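Local coordinates for FAD:protein FMN transferase (Pseudomonas stutzeri ATCC 14405 = CCUG 16156, PDB 5MGY), which probably transfers FMN from FAD to a threonine of its target protein in a magnesium-dependent reaction, releasing AMP, at residues Q251-I263 and G272-K284. Numbering follows the deposited sequence.
With MG (magnesium ion), chain I.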
loop_
_atom_site.group_PDB
_atom_site.type_symbol
_atom_site.label_atom_id
_atom_site.label_comp_id
_atom_site.label_asym_id
_atom_site.label_seq_id
_atom_site.Cartn_x
_atom_site.Cartn_y
_atom_site.Cartn_z
ATOM N N GLN A 251 -5.423 -10.647 17.255
ATOM C CA GLN A 251 -4.324 -9.908 17.870
ATOM C C GLN A 251 -3.257 -9.344 16.904
ATOM O O GLN A 251 -3.221 -9.688 15.708
ATOM C CB GLN A 251 -3.655 -10.796 18.916
ATOM C CG GLN A 251 -4.576 -11.139 20.059
ATOM C CD GLN A 251 -4.475 -12.585 20.427
ATOM O OE1 GLN A 251 -4.807 -13.444 19.621
ATOM N NE2 GLN A 251 -3.991 -12.874 21.634
ATOM N N PRO A 252 -2.366 -8.484 17.435
ATOM C CA PRO A 252 -1.256 -8.083 16.643
ATOM C C PRO A 252 -0.138 -9.152 16.517
ATOM O O PRO A 252 0.011 -10.113 17.350
ATOM C CB PRO A 252 -0.761 -6.804 17.346
ATOM C CG PRO A 252 -1.706 -6.530 18.465
ATOM C CD PRO A 252 -2.292 -7.867 18.765
ATOM N N ILE A 253 0.621 -8.934 15.443
ATOM C CA ILE A 253 1.641 -9.811 15.007
ATOM C C ILE A 253 2.749 -9.872 16.035
ATOM O O ILE A 253 3.099 -8.854 16.633
ATOM C CB ILE A 253 2.231 -9.367 13.662
ATOM C CG1 ILE A 253 2.739 -7.914 13.723
ATOM C CG2 ILE A 253 1.211 -9.549 12.564
ATOM C CD1 ILE A 253 3.782 -7.634 12.678
ATOM N N GLU A 254 3.286 -11.079 16.201
ATOM C CA GLU A 254 4.342 -11.372 17.160
ATOM C C GLU A 254 5.721 -11.431 16.555
ATOM O O GLU A 254 6.667 -11.238 17.261
ATOM C CB GLU A 254 4.045 -12.725 17.825
ATOM C CG GLU A 254 2.740 -12.721 18.626
ATOM C CD GLU A 254 2.915 -13.036 20.115
ATOM O OE1 GLU A 254 3.609 -14.004 20.509
ATOM O OE2 GLU A 254 2.330 -12.285 20.891
ATOM N N HIS A 255 5.801 -11.710 15.257
ATOM C CA HIS A 255 7.050 -12.099 14.561
ATOM C C HIS A 255 8.031 -10.948 14.326
ATOM O O HIS A 255 7.744 -9.786 14.602
ATOM C CB HIS A 255 6.710 -12.698 13.204
ATOM C CG HIS A 255 6.079 -11.718 12.269
ATOM N ND1 HIS A 255 4.808 -11.890 11.767
ATOM C CD2 HIS A 255 6.518 -10.536 11.776
ATOM C CE1 HIS A 255 4.511 -10.880 10.981
ATOM N NE2 HIS A 255 5.529 -10.044 10.973
ATOM N N HIS A 256 9.167 -11.282 13.735
ATOM C CA HIS A 256 10.284 -10.361 13.673
ATOM C C HIS A 256 10.476 -9.583 12.356
ATOM O O HIS A 256 11.406 -8.847 12.253
ATOM C CB HIS A 256 11.543 -11.140 14.010
ATOM C CG HIS A 256 11.552 -11.741 15.397
ATOM N ND1 HIS A 256 11.400 -10.988 16.553
ATOM C CD2 HIS A 256 11.765 -13.015 15.808
ATOM C CE1 HIS A 256 11.476 -11.775 17.605
ATOM N NE2 HIS A 256 11.697 -13.009 17.180
ATOM N N LEU A 257 9.650 -9.768 11.333
ATOM C CA LEU A 257 9.767 -8.974 10.087
ATOM C C LEU A 257 9.594 -7.476 10.301
ATOM O O LEU A 257 8.536 -7.040 10.721
ATOM C CB LEU A 257 8.738 -9.436 9.067
ATOM C CG LEU A 257 8.818 -8.864 7.658
ATOM C CD1 LEU A 257 10.218 -9.066 7.100
ATOM C CD2 LEU A 257 7.803 -9.584 6.777
ATOM N N ALA A 258 10.638 -6.693 10.017
ATOM C CA ALA A 258 10.653 -5.257 10.316
ATOM C C ALA A 258 10.266 -4.370 9.115
ATOM O O ALA A 258 9.732 -3.273 9.269
ATOM C CB ALA A 258 12.021 -4.844 10.825
ATOM N N ALA A 259 10.560 -4.849 7.922
ATOM C CA ALA A 259 10.142 -4.207 6.706
ATOM C C ALA A 259 10.156 -5.242 5.591
ATOM O O ALA A 259 10.922 -6.225 5.624
ATOM C CB ALA A 259 11.099 -3.073 6.364
ATOM N N VAL A 260 9.319 -5.014 4.590
ATOM C CA VAL A 260 9.300 -5.834 3.395
ATOM C C VAL A 260 8.959 -4.885 2.248
ATOM O O VAL A 260 8.243 -3.887 2.387
ATOM C CB VAL A 260 8.392 -7.058 3.552
ATOM C CG1 VAL A 260 7.019 -6.621 3.998
ATOM C CG2 VAL A 260 8.309 -7.870 2.282
ATOM N N THR A 261 9.559 -5.157 1.114
ATOM C CA THR A 261 9.479 -4.265 0.014
ATOM C C THR A 261 9.013 -5.149 -1.086
ATOM O O THR A 261 9.592 -6.179 -1.257
ATOM C CB THR A 261 10.866 -3.694 -0.334
ATOM O OG1 THR A 261 11.285 -2.764 0.669
ATOM C CG2 THR A 261 10.797 -2.980 -1.613
ATOM N N VAL A 262 7.989 -4.752 -1.843
ATOM C CA VAL A 262 7.565 -5.525 -3.002
ATOM C C VAL A 262 7.662 -4.710 -4.292
ATOM O O VAL A 262 7.496 -3.505 -4.283
ATOM C CB VAL A 262 6.147 -6.033 -2.786
ATOM C CG1 VAL A 262 5.557 -6.711 -4.036
ATOM C CG2 VAL A 262 6.143 -7.022 -1.640
ATOM N N ILE A 263 7.911 -5.393 -5.394
ATOM C CA ILE A 263 8.079 -4.784 -6.678
ATOM C C ILE A 263 7.185 -5.546 -7.612
ATOM O O ILE A 263 7.261 -6.786 -7.692
ATOM C CB ILE A 263 9.588 -4.792 -7.107
ATOM C CG1 ILE A 263 10.391 -4.106 -5.965
ATOM C CG2 ILE A 263 9.792 -4.130 -8.480
ATOM C CD1 ILE A 263 11.697 -3.474 -6.328
ATOM N N GLY A 272 -0.458 -3.927 -1.664
ATOM C CA GLY A 272 -1.292 -4.944 -1.117
ATOM C C GLY A 272 -0.456 -6.103 -0.618
ATOM O O GLY A 272 -0.545 -6.485 0.564
ATOM N N LEU A 273 0.345 -6.669 -1.531
ATOM C CA LEU A 273 1.223 -7.815 -1.214
ATOM C C LEU A 273 2.203 -7.420 -0.142
ATOM O O LEU A 273 2.354 -8.089 0.843
ATOM C CB LEU A 273 1.955 -8.328 -2.432
ATOM C CG LEU A 273 0.998 -8.867 -3.534
ATOM C CD1 LEU A 273 1.789 -9.180 -4.806
ATOM C CD2 LEU A 273 0.232 -10.087 -3.078
ATOM N N SER A 274 2.819 -6.292 -0.276
ATOM C CA SER A 274 3.584 -5.754 0.835
ATOM C C SER A 274 2.873 -5.841 2.190
ATOM O O SER A 274 3.459 -6.287 3.157
ATOM C CB SER A 274 3.965 -4.290 0.561
ATOM O OG SER A 274 4.574 -3.755 1.689
ATOM N N THR A 275 1.626 -5.392 2.260
ATOM C CA THR A 275 0.854 -5.499 3.522
ATOM C C THR A 275 0.669 -6.966 4.002
ATOM O O THR A 275 0.675 -7.224 5.216
ATOM C CB THR A 275 -0.525 -4.780 3.392
ATOM O OG1 THR A 275 -0.304 -3.379 3.237
ATOM C CG2 THR A 275 -1.402 -4.965 4.625
ATOM N N ALA A 276 0.473 -7.865 3.039
ATOM C CA ALA A 276 0.176 -9.272 3.276
ATOM C C ALA A 276 1.402 -10.006 3.803
ATOM O O ALA A 276 1.305 -10.878 4.703
ATOM C CB ALA A 276 -0.252 -9.936 1.979
ATOM N N LEU A 277 2.546 -9.666 3.209
ATOM C CA LEU A 277 3.822 -10.251 3.584
ATOM C C LEU A 277 4.183 -9.850 4.993
ATOM O O LEU A 277 4.662 -10.682 5.736
ATOM C CB LEU A 277 4.936 -9.862 2.593
ATOM C CG LEU A 277 4.734 -10.513 1.249
ATOM C CD1 LEU A 277 5.913 -10.233 0.342
ATOM C CD2 LEU A 277 4.501 -12.031 1.387
ATOM N N MET A 278 3.913 -8.611 5.376
ATOM C CA MET A 278 4.184 -8.149 6.732
ATOM C C MET A 278 3.205 -8.778 7.742
ATOM O O MET A 278 3.533 -8.897 8.930
ATOM C CB MET A 278 4.103 -6.629 6.798
ATOM C CG MET A 278 4.093 -6.029 8.199
ATOM S SD MET A 278 5.572 -6.318 9.180
ATOM C CE MET A 278 6.688 -5.144 8.460
ATOM N N VAL A 279 2.000 -9.125 7.299
ATOM C CA VAL A 279 1.130 -9.860 8.159
ATOM C C VAL A 279 1.804 -11.193 8.373
ATOM O O VAL A 279 1.982 -11.597 9.496
ATOM C CB VAL A 279 -0.296 -10.020 7.569
ATOM C CG1 VAL A 279 -1.118 -11.101 8.302
ATOM C CG2 VAL A 279 -0.987 -8.646 7.567
ATOM N N LEU A 280 2.188 -11.848 7.293
ATOM C CA LEU A 280 2.555 -13.278 7.323
ATOM C C LEU A 280 3.813 -13.537 8.144
ATOM O O LEU A 280 3.921 -14.561 8.826
ATOM C CB LEU A 280 2.727 -13.867 5.881
ATOM C CG LEU A 280 1.434 -14.262 5.159
ATOM C CD1 LEU A 280 1.736 -14.618 3.711
ATOM C CD2 LEU A 280 0.719 -15.398 5.888
ATOM N N GLY A 281 4.727 -12.579 8.076
ATOM C CA GLY A 281 6.034 -12.680 8.694
ATOM C C GLY A 281 7.148 -13.259 7.845
ATOM O O GLY A 281 6.891 -13.773 6.737
ATOM N N PRO A 282 8.385 -13.227 8.377
ATOM C CA PRO A 282 9.589 -13.710 7.628
ATOM C C PRO A 282 9.495 -15.140 7.024
ATOM O O PRO A 282 9.891 -15.341 5.875
ATOM C CB PRO A 282 10.728 -13.611 8.646
ATOM C CG PRO A 282 10.148 -12.976 9.887
ATOM C CD PRO A 282 8.658 -13.108 9.816
ATOM N N GLU A 283 8.932 -16.091 7.750
ATOM C CA GLU A 283 8.851 -17.421 7.221
ATOM C C GLU A 283 7.718 -17.535 6.223
ATOM O O GLU A 283 8.001 -17.759 5.060
ATOM C CB GLU A 283 8.658 -18.452 8.320
ATOM C CG GLU A 283 9.795 -18.638 9.299
ATOM C CD GLU A 283 9.692 -19.990 9.995
ATOM O OE1 GLU A 283 8.672 -20.714 9.814
ATOM O OE2 GLU A 283 10.631 -20.362 10.724
ATOM N N LYS A 284 6.455 -17.410 6.666
ATOM C CA LYS A 284 5.314 -17.634 5.743
ATOM C C LYS A 284 5.347 -16.663 4.576
ATOM O O LYS A 284 4.941 -17.037 3.436
ATOM C CB LYS A 284 3.985 -17.535 6.466
ATOM C CG LYS A 284 3.678 -18.748 7.288
ATOM C CD LYS A 284 2.674 -18.523 8.395
ATOM C CE LYS A 284 2.957 -19.578 9.433
ATOM N NZ LYS A 284 2.117 -19.314 10.598
HETATM MG MG MG I . -0.024 -1.053 2.284
#
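G281 CA sits over one face of the H255 ring, a CH-pi contact, 3.4 Å from the centroid and 14° off the normal. The carbonyl oxygens of M278 and V279 sit at the ring edge, near its plane. P282 CD approaches the ring obliquely. H255 CG stands between its backbone N and carbonyl carbon (chi1 65°), which sets the ring against G281. With an alanine here, G281 CA would probably lose its aromatic cover and a gap would open beside P282.

M278 SD lies at the edge of the H255 ring, 5.3 Å from its centroid. The bent M278 chain also brings SD to 3.4 Å from L257 O, an atom hydrogen-bonded to R240. The I253 and M278 side chains cross at about a right angle, with CD1 of I253 near SD of M278.

Strand 257-264 belongs to an antiparallel sheet, and helix 267-292 packs on it. Their segments run roughly antiparallel, at 147°. A258 and A259 form a classic beta bulge opposite V299.

Apolar side chains fill the interface. L257 CB meets P282 CD at 3.7 Å. V260 CG2 and V262 CG2 both touch L277 CD1, the latter at 3.8 Å. V260 CG1 packs on M278 CB.

On the helix, T275 OG1 binds magnesium at 2.5 Å, with D271 and S157 completing the protein ligands.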